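Local coordinates for devB protein (Vibrio cholerae O1 biovar eltor str. N16961, PDB 1Y89), which probably hydrolyses 6-phosphogluconolactone to 6-phosphogluconate in the pentose phosphate pathway, at residues K196-I199 with V200-H204; S79-G82 with E83-L87. All coordinates share one frame; numbering follows the deposited sequence.

Contact 1 of 2, residues K196-I199 with V200-H204; sequences KAEI and VEQIH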
ATOM      1  N   LYS A 196     -15.520  11.723   8.751  1.00 27.06           N
ATOM      2  CA  LYS A 196     -15.304  10.288   8.903  1.00 26.00           C
ATOM      3  C   LYS A 196     -14.320   9.915  10.017  1.00 24.99           C
ATOM      4  O   LYS A 196     -14.114   8.743  10.283  1.00 23.42           O
ATOM      5  CB  LYS A 196     -14.842   9.701   7.567  1.00 27.12           C
ATOM      6  CG  LYS A 196     -15.898   9.838   6.413  1.00 29.35           C
ATOM      7  CD  LYS A 196     -17.200   9.041   6.700  1.00 32.20           C
ATOM      8  CE  LYS A 196     -18.346   9.388   5.680  1.00 31.80           C
ATOM      9  NZ  LYS A 196     -18.050   8.803   4.348  1.00 26.38           N
ATOM     10  N   ALA A 197     -13.710  10.906  10.661  1.00 23.99           N
ATOM     11  CA  ALA A 197     -12.661  10.609  11.655  1.00 23.96           C
ATOM     12  C   ALA A 197     -13.097   9.718  12.818  1.00 24.09           C
ATOM     13  O   ALA A 197     -12.322   8.883  13.313  1.00 22.94           O
ATOM     14  CB  ALA A 197     -11.978  11.916  12.164  1.00 22.84           C
ATOM     15  N   GLU A 198     -14.335   9.916  13.266  1.00 25.03           N
ATOM     16  CA  GLU A 198     -14.872   9.234  14.425  1.00 26.97           C
ATOM     17  C   GLU A 198     -15.066   7.742  14.121  1.00 25.47           C
ATOM     18  O   GLU A 198     -14.659   6.843  14.892  1.00 25.70           O
ATOM     19  CB  GLU A 198     -16.196   9.927  14.845  1.00 26.95           C
ATOM     20  CG  GLU A 198     -16.866   9.341  16.071  1.00 31.44           C
ATOM     21  CD  GLU A 198     -17.935  10.285  16.672  1.00 33.24           C
ATOM     22  OE1 GLU A 198     -18.166  11.394  16.128  1.00 40.34           O
ATOM     23  OE2 GLU A 198     -18.532   9.922  17.709  1.00 42.31           O
ATOM     24  N   ILE A 199     -15.674   7.475  12.992  1.00 24.52           N
ATOM     25  CA  ILE A 199     -15.939   6.083  12.650  1.00 24.62           C
ATOM     26  C   ILE A 199     -14.677   5.381  12.158  1.00 24.19           C
ATOM     27  O   ILE A 199     -14.529   4.212  12.395  1.00 25.13           O
ATOM     28  CB  ILE A 199     -17.104   5.914  11.668  1.00 24.05           C
ATOM     29  CG1 ILE A 199     -17.580   4.449  11.723  1.00 25.36           C
ATOM     30  CG2 ILE A 199     -16.761   6.438  10.252  1.00 22.66           C
ATOM     31  CD1 ILE A 199     -18.813   4.210  11.013  1.00 23.59           C
ATOM     32  N   VAL A 200     -13.761   6.104  11.518  1.00 23.74           N
ATOM     33  CA  VAL A 200     -12.401   5.559  11.286  1.00 23.40           C
ATOM     34  C   VAL A 200     -11.781   5.084  12.612  1.00 23.79           C
ATOM     35  O   VAL A 200     -11.296   3.944  12.700  1.00 23.33           O
ATOM     36  CB  VAL A 200     -11.472   6.576  10.540  1.00 23.78           C
ATOM     37  CG1 VAL A 200      -9.964   6.137  10.609  1.00 23.31           C
ATOM     38  CG2 VAL A 200     -11.923   6.704   9.103  1.00 22.42           C
ATOM     39  N   GLU A 201     -11.834   5.927  13.652  1.00 23.34           N
ATOM     40  CA  GLU A 201     -11.221   5.564  14.925  1.00 24.74           C
ATOM     41  C   GLU A 201     -11.886   4.311  15.520  1.00 24.38           C
ATOM     42  O   GLU A 201     -11.206   3.440  16.078  1.00 23.33           O
ATOM     43  CB  GLU A 201     -11.266   6.740  15.930  1.00 24.71           C
ATOM     44  CG  GLU A 201     -10.405   6.529  17.158  1.00 29.83           C
ATOM     45  CD  GLU A 201     -11.116   5.815  18.299  1.00 37.72           C
ATOM     46  OE1 GLU A 201     -12.355   5.563  18.225  1.00 41.32           O
ATOM     47  OE2 GLU A 201     -10.420   5.513  19.300  1.00 44.54           O
ATOM     48  N   GLN A 202     -13.210   4.235  15.404  1.00 24.54           N
ATOM     49  CA  GLN A 202     -13.966   3.089  15.936  1.00 25.99           C
ATOM     50  C   GLN A 202     -13.610   1.789  15.237  1.00 24.36           C
ATOM     51  O   GLN A 202     -13.290   0.815  15.892  1.00 25.31           O
ATOM     52  CB  GLN A 202     -15.482   3.332  15.872  1.00 25.90           C
ATOM     53  CG  GLN A 202     -15.934   4.391  16.856  1.00 28.82           C
ATOM     54  CD  GLN A 202     -17.384   4.854  16.633  1.00 31.29           C
ATOM     55  OE1 GLN A 202     -17.968   4.631  15.566  1.00 36.13           O
ATOM     56  NE2 GLN A 202     -17.957   5.541  17.655  1.00 35.63           N
ATOM     57  N   ILE A 203     -13.647   1.784  13.908  1.00 23.82           N
ATOM     58  CA  ILE A 203     -13.254   0.609  13.124  1.00 23.57           C
ATOM     59  C   ILE A 203     -11.773   0.254  13.363  1.00 23.76           C
ATOM     60  O   ILE A 203     -11.409  -0.928  13.489  1.00 24.40           O
ATOM     61  CB  ILE A 203     -13.548   0.849  11.611  1.00 23.42           C
ATOM     62  CG1 ILE A 203     -15.053   1.124  11.408  1.00 22.88           C
ATOM     63  CG2 ILE A 203     -12.990  -0.315  10.713  1.00 23.29           C
ATOM     64  CD1 ILE A 203     -15.406   1.487   9.988  1.00 23.38           C
ATOM     65  N   HIS A 204     -10.921   1.269  13.423  1.00 23.59           N
ATOM     66  CA  HIS A 204      -9.491   1.039  13.654  1.00 24.58           C
ATOM     67  C   HIS A 204      -9.148   0.323  14.958  1.00 24.03           C
ATOM     68  O   HIS A 204      -8.199  -0.466  15.009  1.00 23.96           O
ATOM     69  CB  HIS A 204      -8.712   2.345  13.568  1.00 24.27           C
ATOM     70  CG  HIS A 204      -7.258   2.139  13.309  1.00 24.57           C
ATOM     71  ND1 HIS A 204      -6.779   1.720  12.083  1.00 26.58           N
ATOM     72  CD2 HIS A 204      -6.180   2.280  14.109  1.00 26.02           C
ATOM     73  CE1 HIS A 204      -5.466   1.598  12.150  1.00 26.42           C
ATOM     74  NE2 HIS A 204      -5.077   1.941  13.362  1.00 26.54           N
TER
HETATM   75  O   HOH W   1     -14.223   7.311  17.927  1.00 38.69           O
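V200 N donates to K196 O over 2.9 Å in a nearly straight bond (N-H...O 167°), opening a run of i to i+4 backbone bonds that E201, Q202 and I203 continue to A197, E198 and I199. I199 O receives I203 N at 3.0 Å, and H204 N carries the pattern on to V200 O; CG1 of I203 lies against the I199 oxygen at 3.3 Å. One turn apart, the two isoleucines then meet through their longer branches, I199 CG1 to I203 CD1 at 4.1 Å. I199 sends CG1 away from its own backbone N (chi1 -162°), which places that branch on the side where the Q202 chain passes at about a right angle. There Q202 OE1 rests 3.9 Å from I199 CG1, with its polar partner in the hydroxyl of Y213, whose side chain also packs on both isoleucines.

On the more polar side a water donates both to E198 O and to E201 OE1, the latter at 2.6 Å. E198 O is therefore shared between this water and Q202 N. The bend of the E201 chain at chi2 (-89°) brings its carboxylate to the water. V200 is buried, with CG2 3.2 Å from K196 O, and packs on V191 and L229. K196 NZ bonds to V139 O and forms a weak, long ion pair with a bound phosphate. Together these contacts describe an amphipathic helix 197-205, with one side against the parallel strands 186-191 and 224-230 of a Rossmann-like alpha/beta fold and E198 on the other.

Contact 2 of 2, residues S79-G82 with E83-L87; sequences SNYG and EANAL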
ATOM      1  N   SER A  79     -29.091   9.410  -9.109  1.00 24.05           N
ATOM      2  CA  SER A  79     -28.478   8.271  -9.806  1.00 23.22           C
ATOM      3  C   SER A  79     -26.955   8.264  -9.665  1.00 22.65           C
ATOM      4  O   SER A  79     -26.298   9.265 -10.004  1.00 22.29           O
ATOM      5  CB  SER A  79     -28.808   8.318 -11.301  1.00 23.20           C
ATOM      6  OG  SER A  79     -28.279   7.164 -11.924  1.00 22.15           O
ATOM      7  N   ASN A  80     -26.389   7.157  -9.184  1.00 21.06           N
ATOM      8  CA  ASN A  80     -24.921   7.043  -9.177  1.00 21.54           C
ATOM      9  C   ASN A  80     -24.387   7.057 -10.608  1.00 21.46           C
ATOM     10  O   ASN A  80     -23.460   7.819 -10.920  1.00 21.25           O
ATOM     11  CB  ASN A  80     -24.447   5.757  -8.448  1.00 20.84           C
ATOM     12  CG  ASN A  80     -24.689   5.806  -6.941  1.00 21.79           C
ATOM     13  OD1 ASN A  80     -24.787   6.885  -6.329  1.00 20.29           O
ATOM     14  ND2 ASN A  80     -24.769   4.630  -6.323  1.00 20.57           N
ATOM     15  N   TYR A  81     -24.968   6.207 -11.477  1.00 21.47           N
ATOM     16  CA  TYR A  81     -24.568   6.193 -12.891  1.00 22.21           C
ATOM     17  C   TYR A  81     -24.678   7.583 -13.505  1.00 22.13           C
ATOM     18  O   TYR A  81     -23.775   8.031 -14.211  1.00 21.47           O
ATOM     19  CB  TYR A  81     -25.421   5.203 -13.728  1.00 22.15           C
ATOM     20  CG  TYR A  81     -25.299   5.472 -15.209  1.00 22.60           C
ATOM     21  CD1 TYR A  81     -24.235   4.939 -15.960  1.00 23.80           C
ATOM     22  CD2 TYR A  81     -26.225   6.296 -15.865  1.00 22.64           C
ATOM     23  CE1 TYR A  81     -24.116   5.212 -17.330  1.00 20.45           C
ATOM     24  CE2 TYR A  81     -26.107   6.575 -17.224  1.00 22.96           C
ATOM     25  CZ  TYR A  81     -25.049   6.050 -17.937  1.00 23.88           C
ATOM     26  OH  TYR A  81     -24.960   6.321 -19.285  1.00 22.93           O
ATOM     27  N   GLY A  82     -25.806   8.247 -13.249  1.00 22.46           N
ATOM     28  CA  GLY A  82     -26.084   9.572 -13.824  1.00 23.53           C
ATOM     29  C   GLY A  82     -24.966  10.565 -13.519  1.00 23.47           C
ATOM     30  O   GLY A  82     -24.528  11.325 -14.404  1.00 22.11           O
ATOM     31  N   GLU A  83     -24.477  10.560 -12.280  1.00 23.25           N
ATOM     32  CA  GLU A  83     -23.356  11.449 -11.936  1.00 24.59           C
ATOM     33  C   GLU A  83     -21.997  11.042 -12.591  1.00 23.50           C
ATOM     34  O   GLU A  83     -21.238  11.902 -13.068  1.00 22.90           O
ATOM     35  CB  GLU A  83     -23.238  11.605 -10.419  1.00 25.37           C
ATOM     36  CG  GLU A  83     -22.155  12.565  -9.993  1.00 33.88           C
ATOM     37  CD  GLU A  83     -22.542  13.342  -8.728  1.00 42.52           C
ATOM     38  OE1 GLU A  83     -22.558  12.722  -7.616  1.00 45.11           O
ATOM     39  OE2 GLU A  83     -22.842  14.558  -8.871  1.00 43.44           O
ATOM     40  N   ALA A  84     -21.703   9.739 -12.614  1.00 22.31           N
ATOM     41  CA  ALA A  84     -20.542   9.208 -13.327  1.00 21.77           C
ATOM     42  C   ALA A  84     -20.608   9.582 -14.796  1.00 22.32           C
ATOM     43  O   ALA A  84     -19.592   9.961 -15.406  1.00 21.87           O
ATOM     44  CB  ALA A  84     -20.435   7.648 -13.150  1.00 22.10           C
ATOM     45  N   ASN A  85     -21.806   9.500 -15.371  1.00 21.46           N
ATOM     46  CA  ASN A  85     -21.959   9.873 -16.754  1.00 21.88           C
ATOM     47  C   ASN A  85     -21.764  11.391 -17.009  1.00 21.64           C
ATOM     48  O   ASN A  85     -21.096  11.773 -17.969  1.00 21.37           O
ATOM     49  CB  ASN A  85     -23.331   9.411 -17.300  1.00 20.92           C
ATOM     50  CG  ASN A  85     -23.477   9.698 -18.794  1.00 23.80           C
ATOM     51  OD1 ASN A  85     -22.652   9.281 -19.612  1.00 24.31           O
ATOM     52  ND2 ASN A  85     -24.530  10.396 -19.149  1.00 26.79           N
ATOM     53  N   ALA A  86     -22.373  12.237 -16.184  1.00 21.21           N
ATOM     54  CA  ALA A  86     -22.217  13.687 -16.329  1.00 21.78           C
ATOM     55  C   ALA A  86     -20.755  14.102 -16.176  1.00 21.70           C
ATOM     56  O   ALA A  86     -20.249  14.925 -16.973  1.00 21.69           O
ATOM     57  CB  ALA A  86     -23.086  14.419 -15.323  1.00 23.00           C
ATOM     58  N   LEU A  87     -20.053  13.495 -15.221  1.00 20.06           N
ATOM     59  CA  LEU A  87     -18.678  13.950 -14.921  1.00 21.31           C
ATOM     60  C   LEU A  87     -17.590  13.280 -15.763  1.00 21.41           C
ATOM     61  O   LEU A  87     -16.529  13.877 -16.002  1.00 20.12           O
ATOM     62  CB  LEU A  87     -18.338  13.806 -13.430  1.00 20.93           C
ATOM     63  CG  LEU A  87     -19.193  14.646 -12.450  1.00 21.43           C
ATOM     64  CD1 LEU A  87     -18.841  14.211 -10.989  1.00 23.09           C
ATOM     65  CD2 LEU A  87     -18.988  16.150 -12.635  1.00 22.71           C
TER
HETATM   66  O   HOH W   2     -25.828  12.085 -16.645  1.00 31.28           O
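Y81 and N85 lie side by side one turn apart at the start of helix 80-89, whose N-cap is S79: S79 OG accepts from G82 N at 3.0 Å, while E83 N bonds to S79 O. The cap is braced from the neighbouring strand 62-70, since N80 ND2 bonds to D68 O and the carboxylate of E69 takes the backbone N-H groups of N80 and Y81, where its negative charge would be expected to interact favourably with the helix dipole.

The close-packed part is the Y81-N85 pair together with buried A84, whose CB lies 3.5 Å from Y81 O while W66 of strand 62-70 and F45 of helix 39-48 close over it. The Y81 ring, extended away from its backbone N (chi1 163°), points the same way as the N85 side chain. N85 CB sits over one ring face in a CH-pi contact, 4.2 Å from the centroid and displaced toward the rim. The amide of N85 is almost parallel to the ring, the planes differing by 7°, and its CG comes 3.7 Å from Y81 OH. Beyond this pair, Y81 also packs on P74, I99 and R101.

The solvent side is looser. E83 is exposed; its CB stays near the backbone while the bent chain carries the carboxylate away from the preceding turn. A86, likewise exposed, makes only a slight approach, CB to G82 O. A water bridges G82 O and N85 ND2: it donates to the carbonyl, which also receives A86 N, and accepts from N85 ND2 at 3.3 Å.

In the fold
Contact 2 comes first along the chain, at the start of helix 80-89, which follows strand 62-70; contact 1 comes much later, after strand 186-191, and spans nearly all of helix 197-205. Their centres are 28 Å apart and their nearest atoms about 13 Å, so they do not touch. Both helices pack on strands of the same eight-stranded mixed sheet, 62-70 and 186-191 being separated in it by strands 31-35 and 134-137. Contact 1 lies near the dimer interface, where H204 meets H204 of the second subunit, whereas contact 2 touches no other chain. Phosphate near K196 and near N80 probably comes from the crystallisation liquor and at most may mark pockets able to take anions.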